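Probable phenazine-specific methyltransferase (Pseudomonas aeruginosa, PDB 2IP2) transfers a methyl group from S-adenosylmethionine to a ring nitrogen of phenazine-1-carboxylate, a step in the biosynthesis of the blue virulence pigment pyocyanin. Local coordinates at residues A116-P122 with F292-A296; R169-V174 with N233-L239. One frame throughout, in Å; residues are numbered along the deposited sequence.

Contact 1 of 2, residues A116-P122 with F292-A296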
loop_
_atom_site.group_PDB
_atom_site.type_symbol
_atom_site.label_atom_id
_atom_site.label_comp_id
_atom_site.label_asym_id
_atom_site.label_seq_id
_atom_site.Cartn_x
_atom_site.Cartn_y
_atom_site.Cartn_z
ATOM N N ALA A 116 5.950 -12.426 -12.437
ATOM C CA ALA A 116 7.209 -11.696 -12.644
ATOM C C ALA A 116 8.320 -12.315 -11.800
ATOM O O ALA A 116 9.383 -12.652 -12.326
ATOM C CB ALA A 116 7.018 -10.188 -12.328
ATOM N N LEU A 117 8.095 -12.484 -10.495
ATOM C CA LEU A 117 9.169 -12.980 -9.638
ATOM C C LEU A 117 9.487 -14.466 -9.900
ATOM O O LEU A 117 10.618 -14.914 -9.630
ATOM C CB LEU A 117 8.811 -12.812 -8.124
ATOM C CG LEU A 117 8.921 -11.301 -7.733
ATOM C CD1 LEU A 117 7.993 -10.827 -6.589
ATOM C CD2 LEU A 117 10.434 -10.883 -7.540
ATOM N N LEU A 118 8.499 -15.210 -10.364
ATOM C CA LEU A 118 8.723 -16.618 -10.776
ATOM C C LEU A 118 9.531 -16.667 -12.089
ATOM O O LEU A 118 10.634 -17.235 -12.145
ATOM C CB LEU A 118 7.371 -17.298 -10.974
ATOM C CG LEU A 118 6.508 -17.702 -9.750
ATOM C CD1 LEU A 118 5.293 -18.556 -10.087
ATOM C CD2 LEU A 118 7.324 -18.431 -8.685
ATOM N N SER A 119 9.009 -16.030 -13.130
ATOM C CA SER A 119 9.578 -16.162 -14.494
ATOM C C SER A 119 10.892 -15.356 -14.686
ATOM O O SER A 119 11.750 -15.661 -15.539
ATOM C CB SER A 119 8.530 -15.729 -15.530
ATOM O OG SER A 119 8.360 -14.309 -15.488
ATOM N N GLY A 120 11.023 -14.270 -13.939
ATOM C CA GLY A 120 12.100 -13.330 -14.202
ATOM C C GLY A 120 11.808 -12.224 -15.206
ATOM O O GLY A 120 12.652 -11.352 -15.395
ATOM N N THR A 121 10.623 -12.235 -15.825
ATOM C CA THR A 121 10.223 -11.172 -16.736
ATOM C C THR A 121 9.638 -10.074 -15.846
ATOM O O THR A 121 8.771 -10.342 -15.054
ATOM C CB THR A 121 9.148 -11.668 -17.721
ATOM O OG1 THR A 121 9.643 -12.828 -18.397
ATOM C CG2 THR A 121 8.762 -10.567 -18.761
ATOM N N PRO A 122 10.136 -8.845 -15.957
ATOM C CA PRO A 122 9.653 -7.728 -15.113
ATOM C C PRO A 122 8.132 -7.593 -15.268
ATOM O O PRO A 122 7.607 -7.825 -16.343
ATOM C CB PRO A 122 10.385 -6.525 -15.699
ATOM C CG PRO A 122 11.704 -7.191 -16.165
ATOM C CD PRO A 122 11.215 -8.419 -16.857
ATOM N N PHE A 292 13.546 -4.343 -10.102
ATOM C CA PHE A 292 13.284 -5.545 -10.825
ATOM C C PHE A 292 11.913 -5.474 -11.533
ATOM O O PHE A 292 11.795 -5.772 -12.735
ATOM C CB PHE A 292 13.321 -6.811 -9.916
ATOM C CG PHE A 292 12.712 -7.998 -10.609
ATOM C CD1 PHE A 292 13.427 -8.651 -11.634
ATOM C CD2 PHE A 292 11.360 -8.375 -10.344
ATOM C CE1 PHE A 292 12.813 -9.689 -12.362
ATOM C CE2 PHE A 292 10.749 -9.408 -11.028
ATOM C CZ PHE A 292 11.477 -10.081 -12.063
ATOM N N MET A 293 10.885 -5.071 -10.771
ATOM C CA MET A 293 9.487 -5.133 -11.281
ATOM C C MET A 293 9.360 -4.204 -12.490
ATOM O O MET A 293 8.630 -4.519 -13.435
ATOM C CB MET A 293 8.480 -4.754 -10.199
ATOM C CG MET A 293 6.968 -5.140 -10.501
ATOM S SD MET A 293 6.892 -6.934 -10.648
ATOM C CE MET A 293 7.442 -7.550 -9.036
ATOM N N ALA A 294 10.128 -3.107 -12.489
ATOM C CA ALA A 294 10.020 -2.120 -13.570
ATOM C C ALA A 294 10.861 -2.506 -14.802
ATOM O O ALA A 294 10.392 -2.451 -15.907
ATOM C CB ALA A 294 10.424 -0.774 -13.102
ATOM N N CYS A 295 12.099 -2.935 -14.586
ATOM C CA CYS A 295 12.999 -3.088 -15.724
ATOM C C CYS A 295 14.141 -4.076 -15.499
ATOM O O CYS A 295 15.199 -3.965 -16.187
ATOM C CB CYS A 295 13.609 -1.732 -16.032
ATOM S SG CYS A 295 14.667 -1.088 -14.728
ATOM N N ALA A 296 13.966 -5.007 -14.567
ATOM C CA ALA A 296 14.980 -6.056 -14.270
ATOM C C ALA A 296 16.316 -5.447 -13.857
ATOM O O ALA A 296 17.372 -6.054 -14.063
ATOM C CB ALA A 296 15.197 -7.027 -15.522
#

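Contact 2 of 2, residues R169-V174 with N233-L239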
loop_
_atom_site.group_PDB
_atom_site.type_symbol
_atom_site.label_atom_id
_atom_site.label_comp_id
_atom_site.label_asym_id
_atom_site.label_seq_id
_atom_site.Cartn_x
_atom_site.Cartn_y
_atom_site.Cartn_z
ATOM N N ARG A 169 34.915 25.552 -9.413
ATOM C CA ARG A 169 35.327 24.248 -9.922
ATOM C C ARG A 169 34.630 23.800 -11.213
ATOM O O ARG A 169 33.628 24.373 -11.628
ATOM C CB ARG A 169 35.283 23.171 -8.821
ATOM C CG ARG A 169 36.266 23.441 -7.646
ATOM C CD ARG A 169 35.850 22.663 -6.398
ATOM N NE ARG A 169 36.600 23.013 -5.180
ATOM C CZ ARG A 169 36.405 24.114 -4.437
ATOM N NH1 ARG A 169 35.485 25.024 -4.762
ATOM N NH2 ARG A 169 37.150 24.320 -3.361
ATOM N N SER A 170 35.193 22.787 -11.851
ATOM C CA SER A 170 34.607 22.236 -13.074
ATOM C C SER A 170 34.055 20.814 -12.780
ATOM O O SER A 170 34.652 20.040 -12.041
ATOM C CB SER A 170 35.659 22.203 -14.208
ATOM O OG SER A 170 36.735 21.306 -13.952
ATOM N N PHE A 171 32.934 20.460 -13.375
ATOM C CA PHE A 171 32.500 19.092 -13.211
ATOM C C PHE A 171 32.182 18.436 -14.544
ATOM O O PHE A 171 32.016 19.142 -15.547
ATOM C CB PHE A 171 31.299 19.036 -12.265
ATOM C CG PHE A 171 30.086 19.744 -12.787
ATOM C CD1 PHE A 171 29.172 19.063 -13.611
ATOM C CD2 PHE A 171 29.867 21.101 -12.497
ATOM C CE1 PHE A 171 28.059 19.670 -14.104
ATOM C CE2 PHE A 171 28.720 21.745 -12.970
ATOM C CZ PHE A 171 27.811 21.037 -13.784
ATOM N N VAL A 172 32.090 17.097 -14.541
ATOM C CA VAL A 172 31.693 16.313 -15.740
ATOM C C VAL A 172 30.578 15.378 -15.308
ATOM O O VAL A 172 30.769 14.551 -14.408
ATOM C CB VAL A 172 32.905 15.523 -16.377
ATOM C CG1 VAL A 172 32.484 14.641 -17.575
ATOM C CG2 VAL A 172 34.030 16.463 -16.799
ATOM N N ASP A 173 29.412 15.548 -15.916
ATOM C CA ASP A 173 28.231 14.762 -15.622
ATOM C C ASP A 173 28.248 13.583 -16.605
ATOM O O ASP A 173 27.841 13.733 -17.752
ATOM C CB ASP A 173 26.967 15.656 -15.766
ATOM C CG ASP A 173 25.668 14.974 -15.301
ATOM O OD1 ASP A 173 25.705 13.752 -15.064
ATOM O OD2 ASP A 173 24.583 15.666 -15.223
ATOM N N VAL A 174 28.768 12.423 -16.173
ATOM C CA VAL A 174 28.879 11.299 -17.090
ATOM C C VAL A 174 27.534 10.495 -17.134
ATOM O O VAL A 174 27.031 10.024 -16.110
ATOM C CB VAL A 174 30.249 10.457 -16.900
ATOM C CG1 VAL A 174 31.279 11.155 -15.995
ATOM C CG2 VAL A 174 30.032 9.082 -16.458
ATOM N N ASN A 233 40.285 16.857 -17.293
ATOM C CA ASN A 233 40.658 17.930 -16.353
ATOM C C ASN A 233 39.532 18.396 -15.420
ATOM O O ASN A 233 39.588 19.502 -14.899
ATOM C CB ASN A 233 41.258 19.174 -17.131
ATOM C CG ASN A 233 42.241 19.973 -16.261
ATOM O OD1 ASN A 233 42.976 19.371 -15.451
ATOM N ND2 ASN A 233 42.246 21.324 -16.397
ATOM N N GLY A 234 38.516 17.551 -15.212
ATOM C CA GLY A 234 37.403 17.888 -14.337
ATOM C C GLY A 234 37.884 17.795 -12.907
ATOM O O GLY A 234 38.673 16.925 -12.589
ATOM N N ASP A 235 37.412 18.694 -12.059
ATOM C CA ASP A 235 37.588 18.584 -10.599
ATOM C C ASP A 235 36.643 17.543 -9.984
ATOM O O ASP A 235 37.025 16.811 -9.052
ATOM C CB ASP A 235 37.391 19.943 -9.915
ATOM C CG ASP A 235 38.386 20.998 -10.430
ATOM O OD1 ASP A 235 39.607 20.686 -10.462
ATOM O OD2 ASP A 235 37.925 22.084 -10.806
ATOM N N ILE A 236 35.412 17.496 -10.501
ATOM C CA ILE A 236 34.402 16.576 -9.938
ATOM C C ILE A 236 33.755 15.774 -11.100
ATOM O O ILE A 236 33.215 16.383 -12.047
ATOM C CB ILE A 236 33.326 17.357 -9.150
ATOM C CG1 ILE A 236 33.954 18.088 -7.960
ATOM C CG2 ILE A 236 32.230 16.377 -8.663
ATOM C CD1 ILE A 236 33.130 19.233 -7.396
ATOM N N TYR A 237 33.821 14.444 -11.020
ATOM C CA TYR A 237 33.206 13.513 -12.008
ATOM C C TYR A 237 32.006 12.856 -11.328
ATOM O O TYR A 237 32.170 12.059 -10.414
ATOM C CB TYR A 237 34.195 12.434 -12.458
ATOM C CG TYR A 237 35.174 13.058 -13.451
ATOM C CD1 TYR A 237 36.154 13.966 -13.014
ATOM C CD2 TYR A 237 35.080 12.760 -14.818
ATOM C CE1 TYR A 237 37.016 14.567 -13.963
ATOM C CE2 TYR A 237 35.942 13.346 -15.748
ATOM C CZ TYR A 237 36.902 14.249 -15.304
ATOM O OH TYR A 237 37.734 14.863 -16.245
ATOM N N LEU A 238 30.822 13.201 -11.818
ATOM C CA LEU A 238 29.540 12.745 -11.227
ATOM C C LEU A 238 29.103 11.544 -12.019
ATOM O O LEU A 238 28.978 11.625 -13.254
ATOM C CB LEU A 238 28.538 13.870 -11.419
ATOM C CG LEU A 238 28.920 15.194 -10.777
ATOM C CD1 LEU A 238 28.159 16.315 -11.500
ATOM C CD2 LEU A 238 28.801 15.172 -9.257
ATOM N N LEU A 239 28.869 10.427 -11.313
ATOM C CA LEU A 239 28.425 9.158 -11.857
ATOM C C LEU A 239 27.060 8.863 -11.209
ATOM O O LEU A 239 27.006 8.232 -10.168
ATOM C CB LEU A 239 29.443 8.025 -11.487
ATOM C CG LEU A 239 30.610 7.803 -12.467
ATOM C CD1 LEU A 239 31.320 9.116 -12.831
ATOM C CD2 LEU A 239 31.628 6.745 -11.934
#

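Contact 1 of 2, residues A116-P122 with F292-A296
The carbonyl oxygen of Ala-116 is met from two directions: Gly-120 N bonds to it at 2.8 Å in the last turn of helix 113-119, and CZ of Phe-292 comes within 3.3 Å. Gly-120 O also lies near the plane of that ring, 3.5 Å from CE1, so the rim of the phenyl group, with its slightly positive hydrogens, faces two carbonyl oxygens. With CG anti to the backbone N (chi1 166°), the ring extends toward helix 113-119. Glycine suits position 120, where phi turns positive (89°) as the chain leaves the helix and a CB would press against the carbonyl O of Ser-119; there Ser-119 OG accepts from Thr-121 N in an ST turn.

Apolar side chains complete the join. Leu-117 CD2 approaches the ring obliquely, 3.8 Å from Phe-292 CE2. The side chain of Met-293, bent at chi2 and chi3, brings SD to 3.7 Å from Ala-116 CB, a methyl small enough to admit it, and CE towards Leu-117 CD1. Pro-122, at the N-cap position of helix 123-128, lies against the end of helix 282-295: its CB is 3.4 Å from Phe-292 O, which accepts from Ala-296 N, and its CG is 3.6 Å from Ala-296 CB.

The second subunit lies close by. Its Ser-53 and Arg-57 bond to Leu-117 O, and its Arg-60 packs on Phe-292, placing this helix-end junction at the dimer interface.

With no hydrogen bond between the two segments, the union rests on shape, apolar contact and the weak polarity of an aromatic edge against carbonyl oxygens.

Contact 2 of 2, residues R169-V174 with N233-L239
Strands 170-174 and 236-239 run parallel, their axes 4.7 Å apart and inclined by 20°, and a ladder of backbone bonds pairs Phe-171 with Ile-236, Val-172 with Tyr-237 and Asp-173 with Leu-238. Val-172 lies at the middle of it: its N gives to Ile-236 O at 2.8 Å and its O takes Leu-238 N at 2.9 Å.

Where the ladder begins, Ser-170 O takes Ile-236 N, and polar side chains extend the pairing. Asp-235 OD2 receives Ser-170 N at 3.0 Å, on its anti side and somewhat out of the carboxylate plane, while Ser-170 OG accepts from Asp-235 N at 3.3 Å. Each of these short side chains thus serves the other residue's backbone N-H. Arg-169 adds its aliphatic CB beside OD2, its charged end leading away.

On the side of the sheet that carries Val-172 and Tyr-237, Val-172 CB sits over the phenol ring, 4.2 Å from the centroid and 28° off the normal, a CH-pi contact, while its CG2 branch reaches CE2 and CZ. The ring's OH takes Gly-234 N and binds Pro-231 O, which hold the far end of the ring in place; a side chain at Gly-234 would run into the ring near CE1. Further along, Val-174 CG1 meets Leu-239 CD1. On the other face Phe-171, its CG between backbone N and carbonyl carbon (chi1 64°), puts CD1 3.6 Å from Leu-238 CD1.

These are the first and fourth strands of the Rossmann-like methyltransferase sheet, between strands 193-198 and 267-272. Helix 180-188 covers Phe-171 and Leu-238, and its Thr-182 bonds Asp-173, whose side chain stands about 8 Å from that of Asp-198, predicted to bind S-adenosylmethionine; helix 248-261 covers Val-174, Tyr-237 and Leu-239.

Overall arrangement
From the N terminus the chain first builds the helical dimerisation region, then enters contact 1 through helix 113-119 and residues 116-122. It passes through further helices to strand 170-174, one half of contact 2, and after two more strands and their helices returns at 233-239 to close that shorter loop. Helix 248-261, strand 267-272 and helix 282-295 follow, and residues 292-296 close contact 1, so the loop of contact 2 lies wholly within that of contact 1. The two do not touch: their centres are 34 Å apart and their nearest atoms about 16 Å. Contact 2 joins strands in the core of the Rossmann-like sheet, whereas contact 1 ties two helix ends together beside the second subunit.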